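Local coordinates for similar to N-acetyltransferase (Staphylococcus aureus subsp. aureus, PDB 4MBU), which is probably a Gcn5-related N-acetyltransferase, transferring the acetyl group of acetyl-coenzyme A to the amino group of an acceptor that remains unidentified here, at residues M4-C7 / E11-N14; E46-Q49 / P54-V57; G66-G71 / S100-R105. All coordinates share one frame; numbering follows the deposited sequence.

Interaction 1 (M4-C7 / E11-N14). With CD (cadmium ion), chain E; CD (cadmium ion), chain C.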
# COMPACT_ATOMS: atom_id res chain seq x y z
N MET A 4 -26.23 7.02 19.82
CA MET A 4 -27.08 6.54 18.73
C MET A 4 -26.57 6.95 17.34
O MET A 4 -26.11 8.08 17.15
CB MET A 4 -28.50 7.07 18.95
CG MET A 4 -29.47 6.81 17.81
SD MET A 4 -30.17 5.14 17.79
CE MET A 4 -31.88 5.53 18.13
N ILE A 5 -26.67 6.04 16.38
CA ILE A 5 -26.48 6.41 14.98
C ILE A 5 -27.86 6.59 14.33
O ILE A 5 -28.70 5.69 14.38
CB ILE A 5 -25.66 5.35 14.20
CG1 ILE A 5 -24.18 5.49 14.54
CG2 ILE A 5 -25.87 5.49 12.69
CD1 ILE A 5 -23.26 4.92 13.51
N ARG A 6 -28.09 7.76 13.74
CA ARG A 6 -29.38 8.04 13.09
C ARG A 6 -29.15 8.80 11.80
O ARG A 6 -28.07 9.32 11.57
CB ARG A 6 -30.29 8.86 14.01
CG ARG A 6 -29.66 10.17 14.53
CD ARG A 6 -30.70 11.05 15.24
NE ARG A 6 -30.17 12.32 15.73
CZ ARG A 6 -29.90 13.37 14.96
NH1 ARG A 6 -30.11 13.30 13.65
NH2 ARG A 6 -29.42 14.50 15.49
N CYS A 7 -30.17 8.87 10.94
CA CYS A 7 -30.08 9.75 9.79
C CYS A 7 -29.98 11.20 10.24
O CYS A 7 -30.57 11.60 11.25
CB CYS A 7 -31.28 9.56 8.87
SG CYS A 7 -31.30 7.94 8.15
N GLU A 11 -31.38 20.26 11.57
CA GLU A 11 -30.89 20.77 12.85
C GLU A 11 -29.50 20.25 13.22
O GLU A 11 -28.89 20.72 14.18
CB GLU A 11 -31.88 20.45 13.99
CG GLU A 11 -32.91 19.36 13.67
CD GLU A 11 -34.05 19.84 12.79
OE1 GLU A 11 -34.53 19.06 11.95
OE2 GLU A 11 -34.48 21.01 12.95
N ASP A 12 -28.99 19.29 12.45
CA ASP A 12 -27.65 18.76 12.68
C ASP A 12 -26.57 19.56 11.92
O ASP A 12 -25.39 19.52 12.28
CB ASP A 12 -27.58 17.29 12.26
CG ASP A 12 -28.53 16.41 13.05
OD1 ASP A 12 -28.77 16.69 14.25
OD2 ASP A 12 -29.02 15.41 12.48
N LEU A 13 -27.00 20.29 10.89
CA LEU A 13 -26.07 20.87 9.92
C LEU A 13 -24.96 21.74 10.53
O LEU A 13 -23.77 21.61 10.17
CB LEU A 13 -26.82 21.61 8.80
CG LEU A 13 -27.64 20.68 7.90
CD1 LEU A 13 -28.35 21.45 6.81
CD2 LEU A 13 -26.76 19.60 7.26
N ASN A 14 -25.31 22.59 11.48
CA ASN A 14 -24.31 23.44 12.11
C ASN A 14 -23.19 22.59 12.71
O ASN A 14 -22.01 22.83 12.41
CB ASN A 14 -24.94 24.37 13.15
CG ASN A 14 -25.68 25.52 12.51
OD1 ASN A 14 -26.91 25.49 12.39
ND2 ASN A 14 -24.95 26.53 12.06
CD CD E . -33.49 7.06 9.53
CD CD C . -33.41 8.64 6.52
O HOH W 1 -32.53 11.05 6.12

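Interaction 2 (E46-Q49 / P54-V57)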
# COMPACT_ATOMS: atom_id res chain seq x y z
N GLU A 46 -29.83 19.43 1.03
CA GLU A 46 -31.03 19.40 0.19
C GLU A 46 -30.80 18.54 -1.04
O GLU A 46 -31.66 17.76 -1.45
CB GLU A 46 -31.46 20.82 -0.20
CG GLU A 46 -32.05 21.65 0.94
CD GLU A 46 -32.48 23.04 0.49
OE1 GLU A 46 -32.39 23.33 -0.73
OE2 GLU A 46 -32.91 23.84 1.34
N THR A 47 -29.61 18.68 -1.63
CA THR A 47 -29.22 17.88 -2.79
C THR A 47 -29.17 16.38 -2.47
O THR A 47 -29.66 15.55 -3.25
CB THR A 47 -27.85 18.34 -3.33
OG1 THR A 47 -27.98 19.69 -3.80
CG2 THR A 47 -27.38 17.45 -4.47
N LYS A 48 -28.57 16.03 -1.33
CA LYS A 48 -28.54 14.64 -0.86
C LYS A 48 -29.96 14.13 -0.66
O LYS A 48 -30.25 12.97 -0.94
CB LYS A 48 -27.75 14.52 0.45
CG LYS A 48 -26.23 14.65 0.30
CD LYS A 48 -25.59 13.29 0.19
CE LYS A 48 -24.11 13.36 -0.18
NZ LYS A 48 -23.60 11.99 -0.48
N GLN A 49 -30.84 14.99 -0.16
CA GLN A 49 -32.23 14.60 0.04
C GLN A 49 -32.93 14.33 -1.29
O GLN A 49 -33.69 13.37 -1.42
CB GLN A 49 -33.00 15.65 0.86
CG GLN A 49 -32.66 15.64 2.34
CD GLN A 49 -33.79 16.19 3.21
OE1 GLN A 49 -34.27 17.31 3.00
NE2 GLN A 49 -34.22 15.39 4.18
N PRO A 54 -27.87 8.76 1.53
CA PRO A 54 -27.98 8.81 2.99
C PRO A 54 -26.95 9.74 3.65
O PRO A 54 -25.86 9.95 3.12
CB PRO A 54 -27.70 7.36 3.41
CG PRO A 54 -26.77 6.84 2.34
CD PRO A 54 -27.13 7.57 1.06
N ILE A 55 -27.33 10.30 4.79
CA ILE A 55 -26.40 11.00 5.66
C ILE A 55 -26.69 10.48 7.06
O ILE A 55 -27.82 10.56 7.54
CB ILE A 55 -26.64 12.52 5.66
CG1 ILE A 55 -26.72 13.06 4.23
CG2 ILE A 55 -25.53 13.24 6.43
CD1 ILE A 55 -27.24 14.48 4.12
N PHE A 56 -25.67 9.92 7.71
CA PHE A 56 -25.84 9.42 9.06
C PHE A 56 -25.00 10.26 10.00
O PHE A 56 -23.94 10.75 9.62
CB PHE A 56 -25.42 7.95 9.15
CG PHE A 56 -26.22 7.05 8.25
CD1 PHE A 56 -27.55 6.77 8.53
CD2 PHE A 56 -25.63 6.47 7.14
CE1 PHE A 56 -28.29 5.94 7.71
CE2 PHE A 56 -26.36 5.64 6.30
CZ PHE A 56 -27.69 5.37 6.59
N VAL A 57 -25.50 10.45 11.22
CA VAL A 57 -24.73 11.07 12.28
C VAL A 57 -24.63 10.12 13.46
O VAL A 57 -25.55 9.31 13.72
CB VAL A 57 -25.32 12.43 12.75
CG1 VAL A 57 -25.28 13.45 11.62
CG2 VAL A 57 -26.74 12.25 13.26

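Interaction 3 (G66-G71 / S100-R105)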
# COMPACT_ATOMS: atom_id res chain seq x y z
N GLY A 66 -20.13 12.81 15.01
CA GLY A 66 -19.59 12.39 13.72
C GLY A 66 -20.65 12.31 12.66
O GLY A 66 -21.84 12.24 12.98
N PHE A 67 -20.24 12.32 11.39
CA PHE A 67 -21.20 12.11 10.30
C PHE A 67 -20.57 11.37 9.13
O PHE A 67 -19.35 11.24 9.06
CB PHE A 67 -21.86 13.43 9.85
CG PHE A 67 -21.02 14.26 8.93
CD1 PHE A 67 -20.07 15.14 9.44
CD2 PHE A 67 -21.22 14.21 7.55
CE1 PHE A 67 -19.30 15.93 8.58
CE2 PHE A 67 -20.46 15.00 6.69
CZ PHE A 67 -19.50 15.86 7.20
N ALA A 68 -21.42 10.84 8.25
CA ALA A 68 -20.96 9.98 7.16
C ALA A 68 -21.97 9.92 6.04
O ALA A 68 -23.18 9.97 6.27
CB ALA A 68 -20.68 8.58 7.66
N THR A 69 -21.48 9.81 4.81
CA THR A 69 -22.39 9.76 3.68
C THR A 69 -21.78 8.98 2.52
O THR A 69 -20.58 8.69 2.51
CB THR A 69 -22.78 11.20 3.23
OG1 THR A 69 -23.78 11.12 2.21
CG2 THR A 69 -21.57 11.95 2.69
N PHE A 70 -22.61 8.60 1.55
CA PHE A 70 -22.06 8.15 0.27
C PHE A 70 -22.76 8.77 -0.92
O PHE A 70 -23.84 9.34 -0.79
CB PHE A 70 -21.92 6.61 0.18
CG PHE A 70 -23.23 5.84 0.14
CD1 PHE A 70 -23.51 4.89 1.11
CD2 PHE A 70 -24.14 6.02 -0.90
CE1 PHE A 70 -24.69 4.15 1.06
CE2 PHE A 70 -25.33 5.29 -0.94
CZ PHE A 70 -25.60 4.35 0.03
N GLY A 71 -22.13 8.67 -2.09
CA GLY A 71 -22.70 9.22 -3.31
C GLY A 71 -21.93 8.73 -4.51
O GLY A 71 -21.28 7.69 -4.45
N SER A 100 -15.78 3.58 12.98
CA SER A 100 -16.14 2.18 12.75
C SER A 100 -17.66 1.95 12.69
O SER A 100 -18.17 1.26 11.80
CB SER A 100 -15.50 1.31 13.83
OG SER A 100 -15.89 -0.04 13.69
N GLN A 101 -18.39 2.54 13.64
CA GLN A 101 -19.85 2.40 13.66
C GLN A 101 -20.51 3.07 12.45
O GLN A 101 -21.49 2.54 11.87
CB GLN A 101 -20.43 2.96 14.97
CG GLN A 101 -20.08 2.12 16.21
CD GLN A 101 -20.77 2.62 17.47
OE1 GLN A 101 -21.99 2.83 17.50
NE2 GLN A 101 -19.99 2.85 18.52
N LEU A 102 -19.98 4.22 12.07
CA LEU A 102 -20.48 4.91 10.88
C LEU A 102 -20.23 4.08 9.62
O LEU A 102 -21.13 3.89 8.81
CB LEU A 102 -19.88 6.32 10.76
CG LEU A 102 -20.50 7.30 11.76
CD1 LEU A 102 -19.69 8.56 11.86
CD2 LEU A 102 -21.91 7.64 11.32
N LEU A 103 -19.02 3.55 9.46
CA LEU A 103 -18.69 2.75 8.29
C LEU A 103 -19.58 1.52 8.22
O LEU A 103 -20.08 1.16 7.16
CB LEU A 103 -17.22 2.32 8.32
CG LEU A 103 -16.80 1.41 7.16
CD1 LEU A 103 -17.21 2.01 5.81
CD2 LEU A 103 -15.30 1.17 7.20
N GLN A 104 -19.77 0.88 9.37
CA GLN A 104 -20.66 -0.28 9.44
C GLN A 104 -22.05 0.08 8.92
O GLN A 104 -22.63 -0.64 8.08
CB GLN A 104 -20.73 -0.76 10.89
CG GLN A 104 -21.61 -1.96 11.14
CD GLN A 104 -21.63 -2.36 12.60
OE1 GLN A 104 -21.51 -1.51 13.49
NE2 GLN A 104 -21.78 -3.65 12.86
N ARG A 105 -22.57 1.21 9.38
CA ARG A 105 -23.90 1.64 8.95
C ARG A 105 -23.95 1.96 7.44
O ARG A 105 -24.90 1.59 6.74
CB ARG A 105 -24.37 2.83 9.80
CG ARG A 105 -25.77 3.32 9.49
CD ARG A 105 -26.84 2.28 9.84
NE ARG A 105 -28.18 2.75 9.49
CZ ARG A 105 -28.73 2.60 8.28
NH1 ARG A 105 -28.07 1.99 7.31
NH2 ARG A 105 -29.96 3.07 8.05

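Interaction 1 (M4-C7 / E11-N14)
The Arg6 guanidinium and the Asp12 carboxylate meet edge to edge, their planes 29° apart and hence nearly coplanar; across this contact the carboxylate sits at the guanidinium edge, in its plane, and over neither face. The grip is end-on, each terminal nitrogen taking one oxygen. Arg6 NH2 reaches Asp12 OD1 at 2.6 Å, almost straight at 168° and on the syn side, though somewhat above the carboxylate plane. Arg6 NH1 binds Asp12 OD2, also at 2.6 Å, through the syn lone pair. Two such bonds together fix both the position and the rotation of the carboxylate. NH1 has a second acceptor in its own plane, Cys7 O at 3.0 Å, a more bent bond that ties the guanidinium back to its own strand. Arg6 CG lies between the backbone N and the carbonyl carbon (chi1 55°), and the chain then runs extended to NE, carrying the head across to Asp12. Glu59 adds a second carboxylate at NH2, and Asp12 OD2 also accepts a hydrogen bond from the backbone N of Lys9, so the buried acid is held by the turn as well. Beyond the salt bridge, Cys7 SG bridges two cadmium ions, 2.7 Å from the ion of chain E and 2.8 Å from that of chain C, the latter carrying a water. Arg6 and Asp12 both rest on Val57 of the neighbouring strand 55-60. This salt bridge spans the short connection from strand 3-7 into helix 13-26, the opening beta-alpha unit of the GNAT fold.

Interaction 2 (E46-Q49 / P54-V57)
Lys48 and Ile55 make the close part of this contact, the methylene root of the lysine meeting the tip of the isoleucine. Ile55 CD1 lies 3.7 Å from Lys48 CB and 4.0 Å from Lys48 CG, with Ile55 CG1 a little behind, 4.2 Å from Lys48 CB; the two side chains cross obliquely. The longer branch of Ile55 reaches the helix because CG1 stands opposite the carbonyl carbon (chi1 -50°) and the chain then continues extended to CD1.

The packing thins toward Pro54. Although the CA atoms of Lys48 and Pro54 are the nearest pair across the segments, 7.0 Å apart, the proline ring starts off away from the helix, and Lys48 CD comes only within 4.5 Å of Pro54 O. The ring instead touches Phe70 and Glu109. Looser still is the solvent side of the helix, where Glu46 and Gln49 are exposed and leave the backbone away from the strand; Gln49 CG stays 5.8 Å from Ile55 CD1, and the side chain leans on Lys10.

Lys48 is buried, yet its charge is provided for. A bend at chi2 (-95°) turns the chain, and NZ reaches a salt bridge with Glu53 and a hydrogen bond to the hydroxyl of Thr69 on strand 63-72. The carbon part of Lys48 therefore packs as an apolar side chain while its ammonium crosses to the next strand. Such packing joins the end of helix 38-50 to the start of strand 55-60, the return from the second helix into the central sheet of the GNAT fold.

Interaction 3 (G66-G71 / S100-R105)
Strand 66-71 and helix 100-105 run nearly parallel, their axes 27° apart in direction and 8.6 Å from each other at closest approach, and their CA atoms draw nearest at Ala68 and Leu102, 6.3 Å. Leu102 supplies the helix side of the contact with three carbons. Its CB lies 3.9 Å from Ala68 CB, and its CD2 flanks the same methyl at 4.0 Å. The other branch, CD1, lies instead against backbone, 3.8 Å from Phe67 N and 4.0 Å from Gly66 C. With CG opposite the carbonyl carbon (chi1 -75°), the isobutyl group leads off along the strand toward Gly66, where the lack of a side chain lets CD1 settle on the peptide. Phe67 contributes through its backbone, since its side chain leaves away from the helix to meet the ring of Tyr88 and Val57. Leu102 also touches Ile5, which extends the apolar layer to the edge strand. All four touching residues are buried, and the contact is purely van der Waals. It seats helix 98-112 on the central sheet; in GNAT enzymes the equivalent helix follows the loop that binds the acetyl-CoA pyrophosphate.

The three contacts sit on one sheet, with strands 3-7, 55-60 and 63-72 side by side, and the interaction centres lie about 10 to 12 Å apart. Interactions 1 and 2 share a ladder bond, Arg6 O to Val57 N at 2.8 Å, while Cys7 SG, the cadmium ligand, rests 3.6 Å from Phe56 CE1. Interactions 2 and 3 join through Pro54 O and Thr69 OG1, 2.5 Å apart and probably hydrogen-bonded. Helix 98-112 of interaction 3 also reaches interaction 1, where Ile5 CD1 lies 3.4 Å from Gln101 O. Helices 13-26 and 38-50 cover the opposite face. One cadmium on Cys7 lies about 7 Å from the Pro54 side chain, placing the metal beside interactions 1 and 2.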